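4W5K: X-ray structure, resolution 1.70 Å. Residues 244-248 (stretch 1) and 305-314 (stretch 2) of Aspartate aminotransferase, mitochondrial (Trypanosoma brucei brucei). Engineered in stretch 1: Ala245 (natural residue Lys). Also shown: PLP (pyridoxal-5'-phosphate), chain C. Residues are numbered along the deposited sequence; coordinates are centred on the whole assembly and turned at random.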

# COMPACT_ATOMS: atom_id res chain seq x y z
N SER A 244 7.38 11.28 -1.93
CA SER A 244 7.86 11.18 -0.55
C SER A 244 8.78 12.31 -0.16
O SER A 244 8.54 13.01 0.82
CB SER A 244 8.56 9.83 -0.33
OG SER A 244 7.62 8.76 -0.43
N ALA A 245 9.85 12.51 -0.93
CA ALA A 245 10.77 13.58 -0.54
C ALA A 245 10.27 14.98 -0.95
O ALA A 245 10.41 15.94 -0.17
CB ALA A 245 12.15 13.32 -1.14
N ASN A 246 9.74 15.13 -2.16
CA ASN A 246 9.47 16.48 -2.63
C ASN A 246 8.23 17.11 -2.00
O ASN A 246 8.08 18.34 -2.01
CB ASN A 246 9.43 16.58 -4.19
CG ASN A 246 8.38 15.70 -4.83
OD1 ASN A 246 7.58 15.07 -4.18
ND2 ASN A 246 8.41 15.68 -6.17
N PHE A 247 7.37 16.29 -1.39
CA PHE A 247 6.29 16.85 -0.55
C PHE A 247 6.45 16.52 0.93
O PHE A 247 5.61 16.91 1.76
CB PHE A 247 4.93 16.35 -1.03
CG PHE A 247 4.42 17.04 -2.28
CD1 PHE A 247 4.72 16.52 -3.54
CD2 PHE A 247 3.61 18.17 -2.18
CE1 PHE A 247 4.24 17.14 -4.70
CE2 PHE A 247 3.12 18.81 -3.32
CZ PHE A 247 3.44 18.28 -4.60
N GLY A 248 7.53 15.82 1.28
CA GLY A 248 7.74 15.42 2.66
C GLY A 248 6.66 14.42 3.14
O GLY A 248 6.34 14.38 4.33
N LEU A 305 3.86 28.30 -3.27
CA LEU A 305 4.46 28.08 -1.97
C LEU A 305 5.31 26.83 -1.98
O LEU A 305 6.46 26.84 -1.51
CB LEU A 305 3.38 27.97 -0.89
CG LEU A 305 3.88 27.67 0.53
CD1 LEU A 305 4.98 28.68 0.95
CD2 LEU A 305 2.73 27.68 1.52
N TRP A 306 4.75 25.75 -2.52
CA TRP A 306 5.50 24.51 -2.69
C TRP A 306 6.83 24.73 -3.42
O TRP A 306 7.88 24.24 -2.98
CB TRP A 306 4.64 23.48 -3.43
CG TRP A 306 5.34 22.19 -3.71
CD1 TRP A 306 5.96 21.36 -2.80
CD2 TRP A 306 5.46 21.55 -4.98
NE1 TRP A 306 6.45 20.25 -3.45
CE2 TRP A 306 6.17 20.35 -4.79
CE3 TRP A 306 5.03 21.88 -6.28
CZ2 TRP A 306 6.46 19.46 -5.84
CZ3 TRP A 306 5.33 21.01 -7.32
CH2 TRP A 306 6.05 19.82 -7.09
N LYS A 307 6.80 25.46 -4.53
CA LYS A 307 8.03 25.71 -5.29
C LYS A 307 9.08 26.46 -4.45
O LYS A 307 10.26 26.15 -4.54
CB LYS A 307 7.71 26.49 -6.57
CG LYS A 307 7.01 25.62 -7.63
CD LYS A 307 6.65 26.46 -8.85
CE LYS A 307 6.02 25.63 -9.97
NZ LYS A 307 5.49 26.53 -11.04
N LYS A 308 8.64 27.40 -3.63
CA LYS A 308 9.55 28.12 -2.73
C LYS A 308 10.17 27.15 -1.72
O LYS A 308 11.38 27.21 -1.45
CB LYS A 308 8.82 29.27 -2.01
CG LYS A 308 9.68 30.03 -1.05
CD LYS A 308 8.87 31.07 -0.27
CE LYS A 308 8.37 30.48 1.04
NZ LYS A 308 7.52 31.43 1.82
N GLU A 309 9.35 26.25 -1.18
CA GLU A 309 9.84 25.30 -0.19
C GLU A 309 10.77 24.26 -0.81
O GLU A 309 11.74 23.84 -0.16
CB GLU A 309 8.65 24.63 0.52
CG GLU A 309 7.81 25.66 1.29
CD GLU A 309 6.80 25.04 2.25
OE1 GLU A 309 5.71 24.62 1.79
OE2 GLU A 309 7.08 25.01 3.48
N LEU A 310 10.50 23.85 -2.05
CA LEU A 310 11.42 22.96 -2.76
C LEU A 310 12.82 23.55 -2.81
O LEU A 310 13.84 22.87 -2.56
CB LEU A 310 10.94 22.71 -4.19
CG LEU A 310 9.80 21.70 -4.39
CD1 LEU A 310 9.34 21.73 -5.84
CD2 LEU A 310 10.24 20.30 -4.01
N LYS A 311 12.87 24.82 -3.16
CA LYS A 311 14.14 25.51 -3.27
C LYS A 311 14.81 25.65 -1.90
O LYS A 311 16.03 25.56 -1.80
CB LYS A 311 13.96 26.88 -3.94
CG LYS A 311 13.76 26.76 -5.44
CD LYS A 311 13.66 28.12 -6.12
CE LYS A 311 13.11 28.01 -7.54
NZ LYS A 311 13.94 27.15 -8.43
N GLN A 312 14.03 25.85 -0.84
CA GLN A 312 14.61 25.90 0.50
C GLN A 312 15.30 24.58 0.85
O GLN A 312 16.42 24.60 1.35
CB GLN A 312 13.56 26.23 1.57
CG GLN A 312 13.01 27.63 1.50
CD GLN A 312 11.82 27.86 2.44
OE1 GLN A 312 11.13 26.93 2.88
NE2 GLN A 312 11.56 29.12 2.72
N MET A 313 14.64 23.45 0.59
CA MET A 313 15.22 22.14 0.87
C MET A 313 16.48 21.88 0.02
O MET A 313 17.54 21.51 0.55
CB MET A 313 14.18 21.02 0.65
CG MET A 313 13.10 21.03 1.70
SD MET A 313 11.95 19.63 1.46
CE MET A 313 11.15 20.14 -0.06
N SER A 314 16.36 22.11 -1.28
CA SER A 314 17.47 21.79 -2.20
C SER A 314 18.66 22.71 -1.92
O SER A 314 19.80 22.26 -1.96
CB SER A 314 17.02 21.89 -3.67
OG SER A 314 16.71 23.23 -4.03
N1 PLP C . 13.83 5.01 -5.61
C2 PLP C . 14.85 5.76 -5.08
C2A PLP C . 16.03 6.06 -5.94
C3 PLP C . 14.78 6.23 -3.77
O3 PLP C . 15.79 6.97 -3.21
C4 PLP C . 13.66 5.95 -2.99
C4A PLP C . 13.51 6.66 -1.68
O4A PLP C . 14.18 6.27 -0.71
C5 PLP C . 12.62 5.19 -3.53
C6 PLP C . 12.70 4.74 -4.85
C5A PLP C . 11.40 4.84 -2.70
O4P PLP C . 10.55 5.94 -2.57
P PLP C . 9.15 5.83 -1.88
O1P PLP C . 9.27 6.14 -0.42
O2P PLP C . 8.59 4.45 -2.09
O3P PLP C . 8.31 6.87 -2.58

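Residues 305-314 lie within a longer helix, its backbone bonded in the i to i-4 pattern from Glu309 N to Leu305 O (3.0 Å) through Ser314 N to Leu310 O (2.9 Å). Against it packs the short segment 244-248, whose residues 244-246 have helical phi/psi without the regular bonds; a weak bond from Gly248 N to Ala245 O (3.2 Å) closes its turn. Gly248 has a positive phi (65°), which by itself favours glycine. The segment comes nearest the helix at Asn246 and Leu310, with CA atoms 6.8 Å apart. Stretch 2 meets the segment through the side chains of Trp306, Leu310 and Met313.

Trp306, chi1 t, points toward the segment and makes the one hydrogen bond across the contact: NE1 donates to Asn246 O at 2.9 Å, nearly linear at 168°. The carbonyl sits at the indole edge, near the ring plane, so a face remains free for Phe247. The Phe247 ring and the five-membered ring of Trp306 form an offset stack, centroids 4.0 Å apart and planes at 9°, with Phe247 CE1 3.4 Å from Trp306 CZ2. Phe247 leaves its backbone sideways, but chi1 m brings its ring nearer the helix. Indole thus suits its place twice, as N-H donor and as flat apolar surface.

One turn on, Leu310 CD2 lies 3.5 Å from Asn246 O and 3.8 Å from Asn246 CB; Met313 CE reaches within 4.1 Å of Asn246 O, adding flexible apolar bulk. The contact buries 241 Å² in total, and all its participants are buried in the assembly. Asn246 ND2 is hydrogen-bonded elsewhere in the structure. Ala245, an engineered replacement for Lys, touches the helix through its backbone, O to Met313 CE at 4.3 Å. Ser244 faces the cofactor instead, its OG 2.9 Å from PLP O3P.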